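Local coordinates for amidohydrolase 3 domain-containing protein (Pyrococcus horikoshii, PDB 3IGH) that is uncharacterised but probably acts as a metal-dependent hydrolase of the amidohydrolase family, likely to cleave carbon-nitrogen bonds other than peptide bonds, at residues A[361-366]-A[409-414]; A[369-374]-A[423-428]; A[416-421]-A[430-435]. One frame throughout, in Å; residues are numbered along the deposited sequence.

Interaction 1: A[361-366]-A[409-414]; sequences QPHFII and WLTVDA. With SO4 (sulfate ion), chain E.
H363, whose ring edge meets L410, uses NE2 to grip a sulfate: the N-H runs to sulfate O4 at 2.9 Å with an angle of 158° at the hydrogen, while a second, weak bond goes to O3. The ion, probably from the crystallisation liquor, lies at the ring edge near its plane, touches L410 through CD2 and takes a further hydrogen bond from K422. With CG anti to the backbone N (chi1 -157°), the ring stands off the backbone N. CD2 lies 3.6 Å from L410 O, again at the edge, an oxygen already taken by the helix bond from A414 N. ND1 at the other side of the imidazole is hydrogen-bonded to E404, so both ring nitrogens have partners.

No direct hydrogen bond joins the two segments. Instead a water accepts from H363 N at 2.9 Å and donates to T411 OG1 at 2.8 Å, tying the type I turn of Q361 to F364 to the helix. Around this bridge the packing is close. P362 crosses T411 obliquely, its CD 3.7 Å from T411 CG2, and A414 CB sits 3.4 Å from P362 O. A414 is small enough to let the turn come this near.

Strand 357-360 runs into this turn and pairs in parallel with strand 395-397, which precedes helix 408-417. The contact thus joins the end of one strand to the helix following the next, an arrangement consistent with the TIM-barrel fold of amidohydrolases, whose active sites lie at the C-terminal ends of the barrel strands.

Interaction 2: A[369-374]-A[423-428]; sequences WWIVER and VKLYEL
The backbones of W369 and V423 come within 5.9 Å of each other, CA to CA, and have separated to 7.2 Å between the CA atoms of V372 and L425, where each chain has entered a short helix. No direct hydrogen bond spans the gap.

V372 has the largest share of the apolar contact. Both its methyls touch L428 CD1; CG2, anti to the carbonyl carbon with chi1 at -175°, also reaches L425. V372 CG2 lies 3.9 Å from L428 CD1, the two side chains meeting tip to tip, and 4.0 Å from L425 CD1, where they cross at a slant. The same L425 methyl is also touched by I371 CG2, at 4.1 Å, so L425 CD1 rests against two branched side chains. Nearer the start of both segments, W369 meets V423 through CB against CG1, and the indole itself turns outward.

Polar contact is left to water. W369 O accepts from two waters, one at 3.2 Å that in turn accepts from K424 N at 2.9 Å, the other held weakly and accepting from L425 N at 3.1 Å. The backbone N-H groups of K424 and L425 are thus each bonded to a water that also reaches W369 O.

Within 369-374, W370 sets CD1 over the centre of the W369 ring, and R374 turns away to a salt bridge with D282 and to the carbonyls of L269 and G270. I371 also packs on L269 and Y384. V423 and L425 rest on I365, which brings helix 364-367 against helix 425-429, beside helix 371-375.

Interaction 3: A[416-421]-A[430-435]; sequences VNRGKG and KDQALD
R418 lies alongside Q432, both side chains pointing the same way, with Q432 CB 3.5 Å above one face of the guanidinium and displaced toward its rim. The side chain is bent at chi3 (85°), which places NE, and its CD comes within 3.5 Å of A433 N. In the plane of the guanidinium a water accepts from R418 NH1 at 3.0 Å and donates to Q432 O at 2.9 Å, bridging the segments.

A second point of contact lies at V416. Its CA-H points at L434 O in a CA-H...O contact, 3.2 Å from V416 CA to that oxygen and 154° at the hydrogen, and V416 O sits 3.3 Å from A433 CB. Another water donates to both V416 O and L434 O, so the two carbonyls share one solvent molecule.

Farther out, R418 NE bonds to T429 OG1, NH1 to Y384 O and, weakly, NH2 to V383 O, while F386 also packs against this side chain. Q432 sends its amide elsewhere, OE1 accepting from D388 N. Helix 408-417 gives way at R418, whose phi is positive, within a type I' turn from N417 to K420. In the other segment, D435 caps helix 436-450, its OD1 accepting from D438 N.

An alanine in place of R418 would probably leave Y384 O and T429 OG1 without this donor and open a gap beside Q432 CB. D431 OD2 is 6.6 Å from R418 NE, too far for a salt bridge, and the named acceptors are neutral oxygens. The buried cation is therefore probably stabilised by carbonyl dipoles, a hydroxyl and water, joining the loop at V383 and Y384 to the end of helix 425-429 through directional N-H bonds more than through charge pairing.

Overall arrangement
The three contacts form one patch on the same side of the chain's centre, their own centres 10 to 14 Å apart. I365 of interaction 1 touches both of the others: its CG2 lies 3.5 Å from R418 O of interaction 3, and its O is 3.5 Å from V423 CG2 of interaction 2. Interactions 2 and 3 meet where Y426 CB comes within 3.3 Å of R418 O. Helix 408-417 serves both interactions 1 and 3, and helix 425-429 follows it in the chain. Interaction 1 lies deepest, its centre about 12 Å from the chain's centre, and holds the sulfate; the others lie about 21 to 22 Å out.

Interaction 1: A[361-366]-A[409-414]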
loop_
_atom_site.group_PDB
_atom_site.type_symbol
_atom_site.label_atom_id
_atom_site.label_comp_id
_atom_site.label_asym_id
_atom_site.label_seq_id
_atom_site.Cartn_x
_atom_site.Cartn_y
_atom_site.Cartn_z
ATOM N N GLN A 361 6.039 -1.499 28.406
ATOM C CA GLN A 361 5.243 -2.698 28.665
ATOM C C GLN A 361 5.037 -2.895 30.171
ATOM O O GLN A 361 5.802 -3.618 30.808
ATOM C CB GLN A 361 5.922 -3.933 28.057
ATOM C CG GLN A 361 6.068 -3.950 26.526
ATOM C CD GLN A 361 7.212 -3.084 26.036
ATOM O OE1 GLN A 361 8.266 -3.018 26.668
ATOM N NE2 GLN A 361 7.000 -2.391 24.920
ATOM N N PRO A 362 4.030 -2.218 30.753
ATOM C CA PRO A 362 3.807 -2.259 32.212
ATOM C C PRO A 362 3.676 -3.638 32.866
ATOM O O PRO A 362 4.087 -3.792 34.012
ATOM C CB PRO A 362 2.537 -1.422 32.398
ATOM C CG PRO A 362 2.587 -0.450 31.242
ATOM C CD PRO A 362 3.095 -1.286 30.092
ATOM N N HIS A 363 3.158 -4.637 32.153
ATOM C CA HIS A 363 3.047 -5.977 32.734
ATOM C C HIS A 363 4.390 -6.663 33.038
ATOM O O HIS A 363 4.429 -7.629 33.806
ATOM C CB HIS A 363 2.101 -6.879 31.932
ATOM C CG HIS A 363 1.529 -8.005 32.738
ATOM N ND1 HIS A 363 2.110 -9.252 32.784
ATOM C CD2 HIS A 363 0.456 -8.059 33.563
ATOM C CE1 HIS A 363 1.407 -10.036 33.583
ATOM N NE2 HIS A 363 0.401 -9.334 34.071
ATOM N N PHE A 364 5.490 -6.149 32.470
ATOM C CA PHE A 364 6.842 -6.601 32.840
ATOM C C PHE A 364 7.149 -6.410 34.335
ATOM O O PHE A 364 7.933 -7.163 34.892
ATOM C CB PHE A 364 7.930 -5.894 32.012
ATOM C CG PHE A 364 8.193 -6.520 30.652
ATOM C CD1 PHE A 364 7.201 -6.585 29.679
ATOM C CD2 PHE A 364 9.454 -7.026 30.343
ATOM C CE1 PHE A 364 7.464 -7.146 28.411
ATOM C CE2 PHE A 364 9.717 -7.593 29.094
ATOM C CZ PHE A 364 8.718 -7.649 28.127
ATOM N N ILE A 365 6.557 -5.391 34.965
ATOM C CA ILE A 365 6.633 -5.212 36.428
ATOM C C ILE A 365 6.225 -6.499 37.164
ATOM O O ILE A 365 6.892 -6.926 38.113
ATOM C CB ILE A 365 5.734 -4.039 36.902
ATOM C CG1 ILE A 365 6.303 -2.697 36.426
ATOM C CG2 ILE A 365 5.561 -4.028 38.437
ATOM C CD1 ILE A 365 5.306 -1.578 36.492
ATOM N N ILE A 366 5.159 -7.129 36.672
ATOM C CA ILE A 366 4.630 -8.341 37.283
ATOM C C ILE A 366 5.470 -9.577 36.980
ATOM O O ILE A 366 5.767 -10.361 37.894
ATOM C CB ILE A 366 3.137 -8.536 36.913
ATOM C CG1 ILE A 366 2.293 -7.583 37.755
ATOM C CG2 ILE A 366 2.671 -9.985 37.123
ATOM C CD1 ILE A 366 1.020 -7.188 37.106
ATOM N N TRP A 409 -6.471 -5.139 30.128
ATOM C CA TRP A 409 -6.825 -4.773 31.487
ATOM C C TRP A 409 -5.783 -5.212 32.507
ATOM O O TRP A 409 -5.576 -4.524 33.507
ATOM C CB TRP A 409 -8.231 -5.275 31.845
ATOM C CG TRP A 409 -9.278 -4.546 31.064
ATOM C CD1 TRP A 409 -10.063 -5.057 30.078
ATOM C CD2 TRP A 409 -9.615 -3.151 31.166
ATOM N NE1 TRP A 409 -10.889 -4.081 29.580
ATOM C CE2 TRP A 409 -10.631 -2.902 30.222
ATOM C CE3 TRP A 409 -9.158 -2.094 31.965
ATOM C CZ2 TRP A 409 -11.208 -1.638 30.054
ATOM C CZ3 TRP A 409 -9.735 -0.841 31.804
ATOM C CH2 TRP A 409 -10.750 -0.625 30.851
ATOM N N LEU A 410 -5.107 -6.329 32.232
ATOM C CA LEU A 410 -3.973 -6.764 33.054
ATOM C C LEU A 410 -2.794 -5.790 32.982
ATOM O O LEU A 410 -2.087 -5.598 33.965
ATOM C CB LEU A 410 -3.521 -8.178 32.677
ATOM C CG LEU A 410 -4.509 -9.335 32.859
ATOM C CD1 LEU A 410 -3.847 -10.654 32.474
ATOM C CD2 LEU A 410 -5.042 -9.392 34.297
ATOM N N THR A 411 -2.606 -5.160 31.820
ATOM C CA THR A 411 -1.530 -4.190 31.640
ATOM C C THR A 411 -1.901 -2.837 32.237
ATOM O O THR A 411 -1.046 -2.160 32.817
ATOM C CB THR A 411 -1.095 -4.115 30.141
ATOM O OG1 THR A 411 -0.287 -5.263 29.842
ATOM C CG2 THR A 411 -0.306 -2.842 29.819
ATOM N N VAL A 412 -3.179 -2.460 32.121
ATOM C CA VAL A 412 -3.698 -1.268 32.802
ATOM C C VAL A 412 -3.485 -1.406 34.315
ATOM O O VAL A 412 -2.965 -0.494 34.962
ATOM C CB VAL A 412 -5.197 -1.017 32.487
ATOM C CG1 VAL A 412 -5.781 0.111 33.372
ATOM C CG2 VAL A 412 -5.380 -0.654 31.010
ATOM N N ASP A 413 -3.841 -2.568 34.857
ATOM C CA ASP A 413 -3.683 -2.816 36.289
ATOM C C ASP A 413 -2.227 -2.691 36.745
ATOM O O ASP A 413 -1.948 -2.119 37.803
ATOM C CB ASP A 413 -4.236 -4.181 36.666
ATOM C CG ASP A 413 -4.475 -4.308 38.168
ATOM O OD1 ASP A 413 -5.119 -3.413 38.749
ATOM O OD2 ASP A 413 -4.020 -5.294 38.769
ATOM N N ALA A 414 -1.314 -3.211 35.924
ATOM C CA ALA A 414 0.120 -3.147 36.182
ATOM C C ALA A 414 0.631 -1.714 36.259
ATOM O O ALA A 414 1.426 -1.386 37.131
ATOM C CB ALA A 414 0.872 -3.937 35.125
HETATM S S SO4 E . -1.713 -10.867 36.597
HETATM O O1 SO4 E . -2.983 -11.583 36.618
HETATM O O2 SO4 E . -1.340 -10.487 37.958
HETATM O O3 SO4 E . -0.684 -11.714 36.003
HETATM O O4 SO4 E . -1.850 -9.652 35.802
HETATM O O HOH W 1 2.411 -4.919 29.391
#

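Interaction 2: A[369-374]-A[423-428]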
loop_
_atom_site.group_PDB
_atom_site.type_symbol
_atom_site.label_atom_id
_atom_site.label_comp_id
_atom_site.label_asym_id
_atom_site.label_seq_id
_atom_site.Cartn_x
_atom_site.Cartn_y
_atom_site.Cartn_z
ATOM N N TRP A 369 10.109 -10.624 38.251
ATOM C CA TRP A 369 10.264 -10.596 39.712
ATOM C C TRP A 369 11.707 -10.393 40.168
ATOM O O TRP A 369 11.944 -9.872 41.258
ATOM C CB TRP A 369 9.664 -11.850 40.358
ATOM C CG TRP A 369 10.201 -13.169 39.821
ATOM C CD1 TRP A 369 9.634 -13.958 38.855
ATOM C CD2 TRP A 369 11.410 -13.832 40.222
ATOM N NE1 TRP A 369 10.413 -15.079 38.644
ATOM C CE2 TRP A 369 11.499 -15.030 39.479
ATOM C CE3 TRP A 369 12.410 -13.544 41.161
ATOM C CZ2 TRP A 369 12.563 -15.919 39.621
ATOM C CZ3 TRP A 369 13.465 -14.431 41.305
ATOM C CH2 TRP A 369 13.535 -15.602 40.537
ATOM N N TRP A 370 12.657 -10.770 39.311
ATOM C CA TRP A 370 14.094 -10.780 39.638
ATOM C C TRP A 370 14.794 -9.447 39.376
ATOM O O TRP A 370 16.015 -9.355 39.502
ATOM C CB TRP A 370 14.792 -11.886 38.829
ATOM C CG TRP A 370 14.126 -12.105 37.505
ATOM C CD1 TRP A 370 13.330 -13.161 37.145
ATOM C CD2 TRP A 370 14.155 -11.222 36.376
ATOM N NE1 TRP A 370 12.869 -12.992 35.859
ATOM C CE2 TRP A 370 13.362 -11.812 35.364
ATOM C CE3 TRP A 370 14.780 -9.994 36.117
ATOM C CZ2 TRP A 370 13.178 -11.214 34.120
ATOM C CZ3 TRP A 370 14.587 -9.400 34.886
ATOM C CH2 TRP A 370 13.797 -10.011 33.903
ATOM N N ILE A 371 14.030 -8.423 39.006
ATOM C CA ILE A 371 14.617 -7.187 38.494
ATOM C C ILE A 371 15.518 -6.440 39.483
ATOM O O ILE A 371 16.590 -5.961 39.106
ATOM C CB ILE A 371 13.568 -6.262 37.796
ATOM C CG1 ILE A 371 14.278 -5.269 36.870
ATOM C CG2 ILE A 371 12.670 -5.529 38.809
ATOM C CD1 ILE A 371 13.437 -4.811 35.723
ATOM N N VAL A 372 15.116 -6.392 40.751
ATOM C CA VAL A 372 15.913 -5.693 41.764
ATOM C C VAL A 372 17.221 -6.445 42.054
ATOM O O VAL A 372 18.227 -5.828 42.388
ATOM C CB VAL A 372 15.111 -5.405 43.068
ATOM C CG1 VAL A 372 15.929 -4.577 44.051
ATOM C CG2 VAL A 372 13.788 -4.697 42.762
ATOM N N GLU A 373 17.224 -7.769 41.888
ATOM C CA GLU A 373 18.476 -8.529 41.988
ATOM C C GLU A 373 19.443 -8.193 40.844
ATOM O O GLU A 373 20.648 -8.074 41.064
ATOM C CB GLU A 373 18.227 -10.036 42.033
ATOM C CG GLU A 373 17.794 -10.545 43.404
ATOM C CD GLU A 373 16.378 -10.140 43.723
ATOM O OE1 GLU A 373 16.178 -9.429 44.731
ATOM O OE2 GLU A 373 15.477 -10.498 42.932
ATOM N N ARG A 374 18.904 -8.043 39.631
ATOM C CA ARG A 374 19.722 -7.663 38.465
ATOM C C ARG A 374 20.392 -6.293 38.600
ATOM O O ARG A 374 21.586 -6.150 38.306
ATOM C CB ARG A 374 18.892 -7.677 37.177
ATOM C CG ARG A 374 18.332 -9.036 36.769
ATOM C CD ARG A 374 19.417 -10.060 36.439
ATOM N NE ARG A 374 18.832 -11.285 35.880
ATOM C CZ ARG A 374 18.331 -12.283 36.609
ATOM N NH1 ARG A 374 17.813 -13.344 36.007
ATOM N NH2 ARG A 374 18.342 -12.222 37.941
ATOM N N VAL A 423 4.952 -8.318 43.753
ATOM C CA VAL A 423 6.392 -8.219 43.538
ATOM C C VAL A 423 6.995 -7.140 44.424
ATOM O O VAL A 423 6.325 -6.162 44.771
ATOM C CB VAL A 423 6.762 -7.905 42.041
ATOM C CG1 VAL A 423 6.538 -9.121 41.122
ATOM C CG2 VAL A 423 6.018 -6.680 41.532
ATOM N N LYS A 424 8.274 -7.322 44.758
ATOM C CA LYS A 424 9.062 -6.368 45.552
ATOM C C LYS A 424 9.053 -4.941 44.990
ATOM O O LYS A 424 9.050 -3.969 45.749
ATOM C CB LYS A 424 10.509 -6.875 45.674
ATOM C CG LYS A 424 11.404 -6.103 46.644
ATOM C CD LYS A 424 10.948 -6.291 48.084
ATOM C CE LYS A 424 11.960 -5.726 49.060
ATOM N NZ LYS A 424 11.478 -5.836 50.467
ATOM N N LEU A 425 9.017 -4.825 43.661
ATOM C CA LEU A 425 9.130 -3.534 42.973
ATOM C C LEU A 425 8.110 -2.483 43.415
ATOM O O LEU A 425 8.435 -1.296 43.457
ATOM C CB LEU A 425 9.047 -3.732 41.444
ATOM C CG LEU A 425 9.591 -2.583 40.596
ATOM C CD1 LEU A 425 11.081 -2.391 40.855
ATOM C CD2 LEU A 425 9.302 -2.800 39.113
ATOM N N TYR A 426 6.891 -2.914 43.748
ATOM C CA TYR A 426 5.859 -1.973 44.186
ATOM C C TYR A 426 6.315 -1.074 45.334
ATOM O O TYR A 426 6.293 0.155 45.204
ATOM C CB TYR A 426 4.541 -2.661 44.584
ATOM C CG TYR A 426 3.581 -1.650 45.179
ATOM C CD1 TYR A 426 3.320 -1.625 46.559
ATOM C CD2 TYR A 426 2.992 -0.670 44.379
ATOM C CE1 TYR A 426 2.478 -0.666 47.113
ATOM C CE2 TYR A 426 2.143 0.292 44.926
ATOM C CZ TYR A 426 1.891 0.284 46.293
ATOM O OH TYR A 426 1.053 1.227 46.837
ATOM N N GLU A 427 6.724 -1.685 46.450
ATOM C CA GLU A 427 7.111 -0.933 47.649
ATOM C C GLU A 427 8.271 0.018 47.376
ATOM O O GLU A 427 8.374 1.069 47.995
ATOM C CB GLU A 427 7.426 -1.876 48.828
ATOM C CG GLU A 427 8.777 -2.603 48.772
ATOM C CD GLU A 427 9.868 -1.960 49.632
ATOM O OE1 GLU A 427 10.880 -2.639 49.901
ATOM O OE2 GLU A 427 9.724 -0.787 50.046
ATOM N N LEU A 428 9.133 -0.359 46.435
ATOM C CA LEU A 428 10.319 0.425 46.127
ATOM C C LEU A 428 10.058 1.564 45.153
ATOM O O LEU A 428 10.817 2.529 45.124
ATOM C CB LEU A 428 11.417 -0.489 45.585
ATOM C CG LEU A 428 11.985 -1.520 46.562
ATOM C CD1 LEU A 428 12.845 -2.535 45.831
ATOM C CD2 LEU A 428 12.774 -0.819 47.661
HETATM O O HOH W 2 10.058 -7.025 41.773
HETATM O O HOH W 3 9.758 -9.452 43.520
#

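Interaction 3: A[416-421]-A[430-435]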
loop_
_atom_site.group_PDB
_atom_site.type_symbol
_atom_site.label_atom_id
_atom_site.label_comp_id
_atom_site.label_asym_id
_atom_site.label_seq_id
_atom_site.Cartn_x
_atom_site.Cartn_y
_atom_site.Cartn_z
ATOM N N VAL A 416 -1.245 0.998 36.894
ATOM C CA VAL A 416 -1.947 1.707 37.961
ATOM C C VAL A 416 -1.475 1.229 39.339
ATOM O O VAL A 416 -1.193 2.043 40.212
ATOM C CB VAL A 416 -3.502 1.612 37.798
ATOM C CG1 VAL A 416 -4.245 2.231 39.008
ATOM C CG2 VAL A 416 -3.946 2.315 36.512
ATOM N N ASN A 417 -1.344 -0.086 39.507
ATOM C CA ASN A 417 -1.052 -0.673 40.819
ATOM C C ASN A 417 0.356 -1.209 41.039
ATOM O O ASN A 417 0.699 -1.617 42.158
ATOM C CB ASN A 417 -2.100 -1.737 41.155
ATOM C CG ASN A 417 -3.484 -1.146 41.275
ATOM O OD1 ASN A 417 -3.674 -0.142 41.949
ATOM N ND2 ASN A 417 -4.451 -1.752 40.607
ATOM N N ARG A 418 1.154 -1.222 39.971
ATOM C CA ARG A 418 2.590 -1.550 40.021
ATOM C C ARG A 418 2.998 -2.818 40.769
ATOM O O ARG A 418 4.063 -2.861 41.365
ATOM C CB ARG A 418 3.415 -0.349 40.510
ATOM C CG ARG A 418 3.691 0.668 39.425
ATOM C CD ARG A 418 4.701 1.723 39.851
ATOM N NE ARG A 418 6.105 1.338 39.664
ATOM C CZ ARG A 418 6.766 1.414 38.505
ATOM N NH1 ARG A 418 6.146 1.811 37.398
ATOM N NH2 ARG A 418 8.046 1.069 38.447
ATOM N N GLY A 419 2.169 -3.852 40.708
ATOM C CA GLY A 419 2.495 -5.128 41.331
ATOM C C GLY A 419 2.311 -5.168 42.837
ATOM O O GLY A 419 2.924 -6.003 43.506
ATOM N N LYS A 420 1.500 -4.253 43.370
ATOM C CA LYS A 420 1.152 -4.254 44.802
ATOM C C LYS A 420 0.684 -5.647 45.221
ATOM O O LYS A 420 -0.223 -6.209 44.603
ATOM C CB LYS A 420 0.071 -3.211 45.098
ATOM C CG LYS A 420 -0.288 -3.067 46.583
ATOM C CD LYS A 420 -1.054 -1.770 46.864
ATOM C CE LYS A 420 -2.538 -1.884 46.534
ATOM N NZ LYS A 420 -3.293 -0.660 46.939
ATOM N N GLY A 421 1.356 -6.214 46.223
ATOM C CA GLY A 421 1.034 -7.543 46.734
ATOM C C GLY A 421 1.476 -8.687 45.850
ATOM O O GLY A 421 1.009 -9.818 46.018
ATOM N N LYS A 430 6.642 2.890 44.363
ATOM C CA LYS A 430 5.251 3.352 44.567
ATOM C C LYS A 430 4.879 4.610 43.795
ATOM O O LYS A 430 3.820 4.672 43.172
ATOM C CB LYS A 430 4.997 3.641 46.058
ATOM C CG LYS A 430 4.721 2.447 46.936
ATOM C CD LYS A 430 3.855 2.840 48.130
ATOM C CE LYS A 430 4.666 3.418 49.279
ATOM N NZ LYS A 430 5.164 2.340 50.174
ATOM N N ASP A 431 5.764 5.603 43.833
ATOM C CA ASP A 431 5.495 6.936 43.292
ATOM C C ASP A 431 5.387 6.988 41.758
ATOM O O ASP A 431 5.013 8.016 41.194
ATOM C CB ASP A 431 6.557 7.928 43.792
ATOM C CG ASP A 431 7.905 7.770 43.082
ATOM O OD1 ASP A 431 8.492 8.803 42.705
ATOM O OD2 ASP A 431 8.384 6.629 42.902
ATOM N N GLN A 432 5.697 5.875 41.094
ATOM C CA GLN A 432 5.628 5.805 39.636
ATOM C C GLN A 432 4.282 5.293 39.124
ATOM O O GLN A 432 4.071 5.206 37.909
ATOM C CB GLN A 432 6.773 4.954 39.086
ATOM C CG GLN A 432 8.150 5.596 39.247
ATOM C CD GLN A 432 8.224 6.956 38.591
ATOM O OE1 GLN A 432 8.016 7.088 37.390
ATOM N NE2 GLN A 432 8.503 7.979 39.382
ATOM N N ALA A 433 3.387 4.951 40.052
ATOM C CA ALA A 433 2.033 4.491 39.724
ATOM C C ALA A 433 1.272 5.560 38.948
ATOM O O ALA A 433 1.395 6.748 39.240
ATOM C CB ALA A 433 1.280 4.130 40.996
ATOM N N LEU A 434 0.519 5.136 37.937
ATOM C CA LEU A 434 -0.301 6.061 37.152
ATOM C C LEU A 434 -1.742 5.950 37.613
ATOM O O LEU A 434 -2.136 4.926 38.163
ATOM C CB LEU A 434 -0.221 5.736 35.653
ATOM C CG LEU A 434 1.139 5.743 34.944
ATOM C CD1 LEU A 434 0.935 5.639 33.443
ATOM C CD2 LEU A 434 1.919 6.993 35.273
ATOM N N ASP A 435 -2.538 6.988 37.391
ATOM C CA ASP A 435 -3.972 6.842 37.616
ATOM C C ASP A 435 -4.619 6.205 36.382
ATOM O O ASP A 435 -3.999 6.148 35.313
ATOM C CB ASP A 435 -4.639 8.163 38.030
ATOM C CG ASP A 435 -4.427 9.287 37.031
ATOM O OD1 ASP A 435 -4.446 9.049 35.803
ATOM O OD2 ASP A 435 -4.257 10.437 37.487
HETATM O O HOH W 4 -2.407 4.683 41.102
HETATM O O HOH W 5 3.411 2.692 36.728
#